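Local coordinates for protein Phikz039 (Pseudomonas phage phikz, PDB 3ZBQ) that is a tubulin-like protein of a bacteriophage, with an alpha/beta nucleotide-binding fold that holds guanosine-5'-diphosphate in this model, at residues A15-G20 / D47-I52; I19-H24 / H41-D46; I33-Q38 / S110-S115. All blocks are in the same frame, centred on the assembly; numbering follows the deposited sequence.

Interaction 1: A15-G20 / D47-I52; sequences AGFRIG and DNTIII. With GDP (guanosine-5'-diphosphate), chain B.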
loop_
_atom_site.group_PDB
_atom_site.type_symbol
_atom_site.label_atom_id
_atom_site.label_comp_id
_atom_site.label_asym_id
_atom_site.label_seq_id
_atom_site.Cartn_x
_atom_site.Cartn_y
_atom_site.Cartn_z
ATOM N N ALA A 15 7.543 7.507 0.459
ATOM C CA ALA A 15 7.952 6.114 0.474
ATOM C C ALA A 15 7.773 5.529 -0.921
ATOM O O ALA A 15 8.604 4.756 -1.377
ATOM C CB ALA A 15 7.154 5.315 1.495
ATOM N N GLY A 16 6.694 5.917 -1.590
ATOM C CA GLY A 16 6.407 5.430 -2.935
ATOM C C GLY A 16 7.475 5.899 -3.903
ATOM O O GLY A 16 7.961 5.121 -4.716
ATOM N N PHE A 17 7.855 7.174 -3.802
ATOM C CA PHE A 17 8.923 7.721 -4.641
ATOM C C PHE A 17 10.262 7.009 -4.434
ATOM O O PHE A 17 10.989 6.744 -5.393
ATOM C CB PHE A 17 9.095 9.228 -4.376
ATOM C CG PHE A 17 8.168 10.102 -5.192
ATOM C CD1 PHE A 17 6.797 9.836 -5.249
ATOM C CD2 PHE A 17 8.668 11.195 -5.889
ATOM C CE1 PHE A 17 5.942 10.655 -5.999
ATOM C CE2 PHE A 17 7.832 12.010 -6.633
ATOM C CZ PHE A 17 6.467 11.752 -6.683
ATOM N N ARG A 18 10.597 6.726 -3.178
ATOM C CA ARG A 18 11.869 6.083 -2.854
ATOM C C ARG A 18 11.910 4.638 -3.340
ATOM O O ARG A 18 12.914 4.189 -3.897
ATOM C CB ARG A 18 12.146 6.167 -1.350
ATOM C CG ARG A 18 12.591 7.567 -0.905
ATOM C CD ARG A 18 12.103 7.925 0.501
ATOM N NE ARG A 18 11.790 9.354 0.623
ATOM C CZ ARG A 18 10.859 9.847 1.436
ATOM N NH1 ARG A 18 10.158 9.030 2.218
ATOM N NH2 ARG A 18 10.633 11.159 1.476
ATOM N N ILE A 19 10.819 3.915 -3.126
ATOM C CA ILE A 19 10.718 2.551 -3.636
ATOM C C ILE A 19 10.802 2.561 -5.166
ATOM O O ILE A 19 11.487 1.733 -5.773
ATOM C CB ILE A 19 9.409 1.887 -3.195
ATOM C CG1 ILE A 19 9.388 1.676 -1.675
ATOM C CG2 ILE A 19 9.201 0.575 -3.951
ATOM C CD1 ILE A 19 10.516 0.797 -1.162
ATOM N N GLY A 20 10.112 3.512 -5.788
ATOM C CA GLY A 20 10.109 3.621 -7.242
ATOM C C GLY A 20 11.491 3.903 -7.803
ATOM O O GLY A 20 11.866 3.393 -8.847
ATOM N N ASP A 47 6.751 13.566 -17.759
ATOM C CA ASP A 47 5.795 12.626 -18.334
ATOM C C ASP A 47 5.241 11.600 -17.346
ATOM O O ASP A 47 4.126 11.111 -17.528
ATOM C CB ASP A 47 6.404 11.911 -19.544
ATOM C CG ASP A 47 6.652 12.853 -20.706
ATOM O OD1 ASP A 47 5.935 13.875 -20.800
ATOM O OD2 ASP A 47 7.563 12.577 -21.517
ATOM N N ASN A 48 5.999 11.279 -16.301
ATOM C CA ASN A 48 5.583 10.210 -15.392
ATOM C C ASN A 48 5.241 10.657 -13.968
ATOM O O ASN A 48 4.984 9.829 -13.093
ATOM C CB ASN A 48 6.624 9.075 -15.366
ATOM C CG ASN A 48 7.927 9.473 -14.685
ATOM O OD1 ASN A 48 8.070 10.580 -14.150
ATOM N ND2 ASN A 48 8.886 8.563 -14.696
ATOM N N THR A 49 5.228 11.964 -13.735
ATOM C CA THR A 49 5.062 12.480 -12.381
ATOM C C THR A 49 4.017 13.579 -12.337
ATOM O O THR A 49 3.995 14.457 -13.205
ATOM C CB THR A 49 6.397 13.036 -11.850
ATOM O OG1 THR A 49 7.373 11.983 -11.831
ATOM C CG2 THR A 49 6.243 13.624 -10.431
ATOM N N ILE A 50 3.136 13.507 -11.343
ATOM C CA ILE A 50 2.193 14.584 -11.055
ATOM C C ILE A 50 2.424 15.041 -9.623
ATOM O O ILE A 50 2.321 14.246 -8.686
ATOM C CB ILE A 50 0.720 14.133 -11.198
ATOM C CG1 ILE A 50 0.365 13.919 -12.662
ATOM C CG2 ILE A 50 -0.215 15.185 -10.607
ATOM C CD1 ILE A 50 -1.025 13.327 -12.860
ATOM N N ILE A 51 2.755 16.318 -9.465
ATOM C CA ILE A 51 2.911 16.924 -8.143
ATOM C C ILE A 51 1.705 17.819 -7.861
ATOM O O ILE A 51 1.404 18.727 -8.634
ATOM C CB ILE A 51 4.212 17.732 -8.048
ATOM C CG1 ILE A 51 5.410 16.839 -8.372
ATOM C CG2 ILE A 51 4.370 18.349 -6.648
ATOM C CD1 ILE A 51 5.499 15.591 -7.495
ATOM N N ILE A 52 0.994 17.541 -6.772
ATOM C CA ILE A 52 -0.219 18.282 -6.446
ATOM C C ILE A 52 0.149 19.447 -5.546
ATOM O O ILE A 52 0.545 19.250 -4.394
ATOM C CB ILE A 52 -1.240 17.391 -5.737
ATOM C CG1 ILE A 52 -1.588 16.185 -6.625
ATOM C CG2 ILE A 52 -2.509 18.166 -5.411
ATOM C CD1 ILE A 52 -2.485 15.174 -5.933
HETATM P PB GDP B . 4.210 10.825 2.724
HETATM O O1B GDP B . 5.087 11.511 1.708
HETATM O O2B GDP B . 3.416 9.711 2.071
HETATM O O3B GDP B . 3.284 11.796 3.414
HETATM O O3A GDP B . 5.091 10.155 3.890
HETATM P PA GDP B . 6.433 9.292 3.689
HETATM O O1A GDP B . 7.598 10.016 3.059
HETATM O O2A GDP B . 6.117 8.011 2.944
HETATM O "O5'" GDP B . 6.816 8.946 5.198
HETATM C "C5'" GDP B . 5.889 8.317 6.074
HETATM C "C4'" GDP B . 6.581 7.151 6.776
HETATM O "O4'" GDP B . 6.865 6.125 5.824
HETATM C "C3'" GDP B . 7.927 7.504 7.379
HETATM O "O3'" GDP B . 7.756 8.007 8.714
HETATM C "C2'" GDP B . 8.659 6.184 7.355
HETATM O "O2'" GDP B . 8.258 5.397 8.478
HETATM C "C1'" GDP B . 8.086 5.464 6.155
HETATM N N9 GDP B . 8.961 5.565 4.967
HETATM C C8 GDP B . 9.196 6.643 4.195
HETATM N N7 GDP B . 10.042 6.335 3.181
HETATM C C5 GDP B . 10.346 5.025 3.287
HETATM C C6 GDP B . 11.180 4.046 2.553
HETATM O O6 GDP B . 11.823 4.379 1.525
HETATM N N1 GDP B . 11.202 2.784 3.018
HETATM C C2 GDP B . 10.516 2.395 4.114
HETATM N N2 GDP B . 10.592 1.110 4.543
HETATM N N3 GDP B . 9.738 3.235 4.829
HETATM C C4 GDP B . 9.624 4.531 4.466
#

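Interaction 2: I19-H24 / H41-D46; sequences IGELFH and HKHNTD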
loop_
_atom_site.group_PDB
_atom_site.type_symbol
_atom_site.label_atom_id
_atom_site.label_comp_id
_atom_site.label_asym_id
_atom_site.label_seq_id
_atom_site.Cartn_x
_atom_site.Cartn_y
_atom_site.Cartn_z
ATOM N N ILE A 19 10.819 3.915 -3.126
ATOM C CA ILE A 19 10.718 2.551 -3.636
ATOM C C ILE A 19 10.802 2.561 -5.166
ATOM O O ILE A 19 11.487 1.733 -5.773
ATOM C CB ILE A 19 9.409 1.887 -3.195
ATOM C CG1 ILE A 19 9.388 1.676 -1.675
ATOM C CG2 ILE A 19 9.201 0.575 -3.951
ATOM C CD1 ILE A 19 10.516 0.797 -1.162
ATOM N N GLY A 20 10.112 3.512 -5.788
ATOM C CA GLY A 20 10.109 3.621 -7.242
ATOM C C GLY A 20 11.491 3.903 -7.803
ATOM O O GLY A 20 11.866 3.393 -8.847
ATOM N N GLU A 21 12.259 4.724 -7.097
ATOM C CA GLU A 21 13.612 5.014 -7.533
ATOM C C GLU A 21 14.466 3.758 -7.478
ATOM O O GLU A 21 15.270 3.517 -8.372
ATOM C CB GLU A 21 14.236 6.122 -6.677
ATOM C CG GLU A 21 15.655 6.472 -7.099
ATOM C CD GLU A 21 16.316 7.499 -6.191
ATOM O OE1 GLU A 21 15.734 7.849 -5.140
ATOM O OE2 GLU A 21 17.427 7.955 -6.538
ATOM N N LEU A 22 14.280 2.951 -6.434
ATOM C CA LEU A 22 15.006 1.687 -6.309
ATOM C C LEU A 22 14.541 0.662 -7.350
ATOM O O LEU A 22 15.309 -0.200 -7.759
ATOM C CB LEU A 22 14.850 1.093 -4.903
ATOM C CG LEU A 22 15.436 1.914 -3.752
ATOM C CD1 LEU A 22 15.167 1.260 -2.400
ATOM C CD2 LEU A 22 16.932 2.109 -3.959
ATOM N N PHE A 23 13.286 0.772 -7.775
ATOM C CA PHE A 23 12.673 -0.222 -8.659
ATOM C C PHE A 23 12.885 0.138 -10.126
ATOM O O PHE A 23 12.507 -0.616 -11.027
ATOM C CB PHE A 23 11.174 -0.322 -8.362
ATOM C CG PHE A 23 10.487 -1.470 -9.055
ATOM C CD1 PHE A 23 10.807 -2.782 -8.732
ATOM C CD2 PHE A 23 9.515 -1.235 -10.018
ATOM C CE1 PHE A 23 10.166 -3.847 -9.356
ATOM C CE2 PHE A 23 8.873 -2.297 -10.652
ATOM C CZ PHE A 23 9.202 -3.598 -10.319
ATOM N N HIS A 24 13.498 1.291 -10.368
ATOM C CA HIS A 24 13.598 1.804 -11.729
ATOM C C HIS A 24 14.316 0.857 -12.691
ATOM O O HIS A 24 15.406 0.359 -12.400
ATOM C CB HIS A 24 14.285 3.162 -11.762
ATOM C CG HIS A 24 14.497 3.673 -13.150
ATOM N ND1 HIS A 24 13.484 4.231 -13.899
ATOM C CD2 HIS A 24 15.595 3.664 -13.942
ATOM C CE1 HIS A 24 13.956 4.568 -15.088
ATOM N NE2 HIS A 24 15.233 4.234 -15.139
ATOM N N HIS A 41 13.313 12.597 -7.814
ATOM C CA HIS A 41 14.663 12.091 -7.993
ATOM C C HIS A 41 14.956 11.988 -9.490
ATOM O O HIS A 41 14.132 12.396 -10.320
ATOM C CB HIS A 41 14.809 10.732 -7.307
ATOM C CG HIS A 41 13.699 9.780 -7.620
ATOM N ND1 HIS A 41 13.540 9.202 -8.862
ATOM C CD2 HIS A 41 12.677 9.319 -6.858
ATOM C CE1 HIS A 41 12.477 8.414 -8.848
ATOM N NE2 HIS A 41 11.938 8.464 -7.642
ATOM N N LYS A 42 16.116 11.432 -9.828
ATOM C CA LYS A 42 16.588 11.418 -11.211
ATOM C C LYS A 42 15.638 10.722 -12.193
ATOM O O LYS A 42 15.677 10.990 -13.394
ATOM C CB LYS A 42 17.974 10.774 -11.291
ATOM C CG LYS A 42 18.720 11.070 -12.581
ATOM C CD LYS A 42 20.069 10.368 -12.597
ATOM C CE LYS A 42 21.048 11.071 -13.526
ATOM N NZ LYS A 42 22.337 10.335 -13.670
ATOM N N HIS A 43 14.782 9.837 -11.687
ATOM C CA HIS A 43 13.895 9.071 -12.568
ATOM C C HIS A 43 12.472 9.643 -12.651
ATOM O O HIS A 43 11.601 9.084 -13.328
ATOM C CB HIS A 43 13.889 7.592 -12.174
ATOM C CG HIS A 43 15.243 6.951 -12.235
ATOM N ND1 HIS A 43 16.024 6.967 -13.373
ATOM C CD2 HIS A 43 15.956 6.278 -11.299
ATOM C CE1 HIS A 43 17.161 6.335 -13.134
ATOM N NE2 HIS A 43 17.142 5.903 -11.884
ATOM N N ASN A 44 12.242 10.763 -11.972
ATOM C CA ASN A 44 10.991 11.492 -12.133
ATOM C C ASN A 44 11.082 12.407 -13.338
ATOM O O ASN A 44 11.983 13.240 -13.422
ATOM C CB ASN A 44 10.664 12.321 -10.895
ATOM C CG ASN A 44 10.325 11.468 -9.698
ATOM O OD1 ASN A 44 11.141 11.301 -8.789
ATOM N ND2 ASN A 44 9.114 10.909 -9.691
ATOM N N THR A 45 10.149 12.249 -14.270
ATOM C CA THR A 45 10.101 13.098 -15.457
ATOM C C THR A 45 8.796 13.888 -15.487
ATOM O O THR A 45 7.897 13.646 -14.677
ATOM C CB THR A 45 10.214 12.272 -16.749
ATOM O OG1 THR A 45 9.015 11.510 -16.942
ATOM C CG2 THR A 45 11.417 11.333 -16.686
ATOM N N ASP A 46 8.693 14.831 -16.420
ATOM C CA ASP A 46 7.456 15.581 -16.597
ATOM C C ASP A 46 6.354 14.650 -17.093
ATOM O O ASP A 46 5.170 14.905 -16.872
ATOM C CB ASP A 46 7.645 16.734 -17.591
ATOM C CG ASP A 46 8.726 17.710 -17.164
ATOM O OD1 ASP A 46 9.005 17.797 -15.951
ATOM O OD2 ASP A 46 9.295 18.391 -18.047
#

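Interaction 3: I33-Q38 / S110-S115; sequences IDTSVQ and STIGPS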
loop_
_atom_site.group_PDB
_atom_site.type_symbol
_atom_site.label_atom_id
_atom_site.label_comp_id
_atom_site.label_asym_id
_atom_site.label_seq_id
_atom_site.Cartn_x
_atom_site.Cartn_y
_atom_site.Cartn_z
ATOM N N ILE A 33 2.983 10.153 -7.951
ATOM C CA ILE A 33 2.061 11.192 -7.514
ATOM C C ILE A 33 2.409 11.604 -6.090
ATOM O O ILE A 33 2.500 10.767 -5.194
ATOM C CB ILE A 33 0.583 10.720 -7.550
ATOM C CG1 ILE A 33 0.245 10.028 -8.877
ATOM C CG2 ILE A 33 -0.364 11.894 -7.316
ATOM C CD1 ILE A 33 0.507 8.552 -8.862
ATOM N N ASP A 34 2.601 12.900 -5.878
ATOM C CA ASP A 34 2.970 13.394 -4.553
ATOM C C ASP A 34 2.476 14.818 -4.377
ATOM O O ASP A 34 1.897 15.412 -5.294
ATOM C CB ASP A 34 4.489 13.352 -4.382
ATOM C CG ASP A 34 4.925 13.293 -2.925
ATOM O OD1 ASP A 34 4.088 13.531 -2.018
ATOM O OD2 ASP A 34 6.118 13.000 -2.691
ATOM N N THR A 35 2.710 15.359 -3.188
ATOM C CA THR A 35 2.380 16.748 -2.866
ATOM C C THR A 35 3.662 17.534 -2.611
ATOM O O THR A 35 3.654 18.591 -1.973
ATOM C CB THR A 35 1.503 16.822 -1.610
ATOM O OG1 THR A 35 2.207 16.199 -0.530
ATOM C CG2 THR A 35 0.176 16.077 -1.833
ATOM N N SER A 36 4.773 17.015 -3.116
ATOM C CA SER A 36 6.088 17.543 -2.765
ATOM C C SER A 36 7.045 17.425 -3.947
ATOM O O SER A 36 7.120 16.369 -4.576
ATOM C CB SER A 36 6.629 16.765 -1.563
ATOM O OG SER A 36 8.036 16.879 -1.435
ATOM N N VAL A 37 7.758 18.508 -4.265
ATOM C CA VAL A 37 8.766 18.456 -5.331
ATOM C C VAL A 37 10.092 17.932 -4.795
ATOM O O VAL A 37 10.932 17.454 -5.551
ATOM C CB VAL A 37 8.971 19.820 -6.026
ATOM C CG1 VAL A 37 7.662 20.313 -6.592
ATOM C CG2 VAL A 37 9.540 20.845 -5.051
ATOM N N GLN A 38 10.269 18.017 -3.481
ATOM C CA GLN A 38 11.524 17.603 -2.868
ATOM C C GLN A 38 11.794 16.109 -3.078
ATOM O O GLN A 38 12.945 15.693 -3.256
ATOM C CB GLN A 38 11.537 17.939 -1.375
ATOM C CG GLN A 38 12.932 17.909 -0.784
ATOM C CD GLN A 38 13.011 17.161 0.527
ATOM O OE1 GLN A 38 12.005 16.687 1.048
ATOM N NE2 GLN A 38 14.224 17.051 1.071
ATOM N N SER A 110 -0.640 7.803 1.982
ATOM C CA SER A 110 -1.741 7.118 2.662
ATOM C C SER A 110 -3.118 7.720 2.379
ATOM O O SER A 110 -4.127 7.254 2.911
ATOM C CB SER A 110 -1.507 7.110 4.163
ATOM O OG SER A 110 -1.721 8.411 4.701
ATOM N N THR A 111 -3.162 8.752 1.549
ATOM C CA THR A 111 -4.438 9.299 1.089
ATOM C C THR A 111 -4.543 9.180 -0.429
ATOM O O THR A 111 -5.538 8.664 -0.938
ATOM C CB THR A 111 -4.647 10.766 1.554
ATOM O OG1 THR A 111 -3.525 11.557 1.148
ATOM C CG2 THR A 111 -4.787 10.818 3.067
ATOM N N ILE A 112 -3.515 9.630 -1.147
ATOM C CA ILE A 112 -3.462 9.462 -2.603
ATOM C C ILE A 112 -3.594 7.987 -3.000
ATOM O O ILE A 112 -4.384 7.648 -3.872
ATOM C CB ILE A 112 -2.149 10.018 -3.210
ATOM C CG1 ILE A 112 -2.063 11.533 -3.029
ATOM C CG2 ILE A 112 -2.050 9.673 -4.699
ATOM C CD1 ILE A 112 -0.658 12.109 -3.316
ATOM N N GLY A 113 -2.818 7.119 -2.354
ATOM C CA GLY A 113 -2.813 5.702 -2.699
ATOM C C GLY A 113 -4.178 5.061 -2.570
ATOM O O GLY A 113 -4.732 4.542 -3.553
ATOM N N PRO A 114 -4.735 5.066 -1.350
ATOM C CA PRO A 114 -6.066 4.480 -1.168
ATOM C C PRO A 114 -7.149 5.176 -1.992
ATOM O O PRO A 114 -8.097 4.512 -2.414
ATOM C CB PRO A 114 -6.316 4.653 0.329
ATOM C CG PRO A 114 -4.934 4.604 0.937
ATOM C CD PRO A 114 -4.068 5.347 -0.065
ATOM N N SER A 115 -7.018 6.478 -2.230
ATOM C CA SER A 115 -7.984 7.160 -3.094
ATOM C C SER A 115 -7.917 6.659 -4.524
ATOM O O SER A 115 -8.952 6.514 -5.180
ATOM C CB SER A 115 -7.796 8.676 -3.068
ATOM O OG SER A 115 -7.985 9.170 -1.759
#

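Interaction 1: A15-G20 / D47-I52
Phe17 of helix 13-23 meets Thr49 and Ile51 of the edge strand 49-51. This part of the contact is apolar and small. The ring touches with its far end. Its CZ lies 4.0 Å from CD1 of Ile51, and the same CZ lies 4.2 Å from CG2 of Thr49. Both methyl groups come in at a slant to the ring. In Thr49 the methyl CG2 stands anti to the backbone N (chi1 -60° for OG1), which turns it to the phenyl. Tyr32, on the neighbouring strand 30-34, adds an edge-to-face ring contact to Phe17.

The polar bonds on the strand side stay local. Thr49 OG1 donates to Asn48 OD1 over 2.8 Å, from above the carbonyl plane. Thr49 OG1 is also bonded to Asn44 ND2, and Asn48 ND2 to His43 O, so the loop is tied to Asn48 and to Thr49, where the strand starts.

On the helix side the polar bonds go to GDP. The amide N of Ala15, in the first turn of the helix, gives a 2.9 Å bond to O2A of the alpha phosphate. Arg18 NH1 donates twice, to O1A of the same phosphate and to N7 of the guanine, each over 2.9 Å. Its chain bends at chi2 (146°) and again at chi3, which brings the guanidinium to the edge of the base beside N7 and C8. Asn39 OD1 takes a weak bond from Arg18 NH2.

Adjacent residues of one helix therefore do different work. The Phe17 side chain packs the helix against the sheet through apolar contacts alone in this pairing, while Arg18 links phosphate and base. The positive guanidinium probably offsets part of the negative charge of the alpha phosphate.

Interaction 2: I19-H24 / H41-D46
Glu21 of helix 13-23 lies flat along one face of the His41 ring. CB starts the contact. It sits almost on the ring normal, 3.5 Å from the ring centroid, in a CH-pi contact. CG points anti to the backbone N (chi1 -180°) and the chain runs on extended, which carries it across the ring instead of off it. CG is 3.9 Å from ND1 of His41. CD passes over the root of the ring, 3.7 Å from CB of His41. At the tip, OE1 lies 3.7 Å from CG of His41, and OE2 is near CB of His41. The carboxylate is stacked on the imidazole, with the planes 14° apart.

His41 opens a type I beta turn that ends at Asn44. The turn belongs to the loop between the parallel strands 30-34 and 49-51, and it lies against the first helix of the tubulin-type nucleotide-binding domain. This is a surface contact.

The turn fixes the His41 ring. Asn44 OD1 accepts the backbone N of His41 over 2.7 Å and lies over the ring face opposite Glu21. The backbone N of His43 donates to ND1 of His41 over 3.2 Å, close to the ring plane. With NE2 in a weak bond to Phe17 O, this is consistent with a neutral ring protonated on NE2.

Farther along the chain, His24 stacks face to face on His43. The centroids are 3.5 Å apart and the planes 10° apart. One carbon pair, His24 CD2 and His43 CE1, is modelled too close, so the fine spacing is doubtful. The CB of each histidine lies over the face of the other ring.

Interaction 3: I33-Q38 / S110-S115
Ile33 and Ile112 point their side chains at each other, one from strand 30-34 and one from helix 109-122. The two chains meet at a slant. Their CG2 methyls make the nearest approach, 3.8 Å from Ile33 CG2 to Ile112 CG2. Ile112 reaches farther with its other branch. CG1 stands beside the backbone N (chi1 -65°) and CD1 is stretched out beyond it (chi2 167°). This lays CD1 along the strand backbone, 3.9 Å from O of Ile33 and 4.0 Å from CA of Asp34. The same CD1 ends 4.3 Å from CG2 of Thr35. One isoleucine thus touches three successive residues, the last two of the strand and Thr35 just after it. Cys12 of strand 7-12 also meets Ile112.

Asp34 is turned the other way, away from the helix. Its OD1 takes the backbone N of Thr35 over 2.6 Å, on the anti side and out of the carboxylate plane. Its OD2 is bonded to Asn39 ND2. The side chain lies about 4 Å from GDP at its nearest atoms. Thr35 presents its methyl to Ile112, while its OG1 is hydrogen-bonded to Ser108 OG.

On the helix, Ser115 OG donates to O of Thr111 over 2.6 Å. Ser115 N reaches the same O over 2.9 Å, from the opposite face of the carbonyl plane. Both bonds span the kink at Pro114, whose N has no hydrogen to give to the turn before.

The contact is buried packing of a helix on a parallel sheet. The helix follows the glycine-rich loop that binds phosphate in tubulin and FtsZ proteins; here the backbone N atoms of Ala107 and Ser108, and of Gly109 where the helix starts, bond to GDP. The arrangement is typical of the Rossmann-like nucleotide-binding domain of this family.

Overall arrangement
Interaction 3 is buried in the core, interaction 1 is partly buried, and interaction 2 lies at the surface. The first two interactions share helix 13-23, whose early turns face GDP and whose late turns face the loop 41-46. Interactions 1 and 3 meet in the sheet, where strands 30-34 and 49-51 run side by side and Ile52 N bonds to Asp34 O. Phe17 also touches Asp34 there. The chemistry follows the depth. Methyl groups pack in interaction 3. Interaction 1 pairs an apolar ring contact with bonds to the nucleotide. Interaction 2 relies on stacked imidazoles and on a glutamate laid over a ring, CB and carboxylate alike.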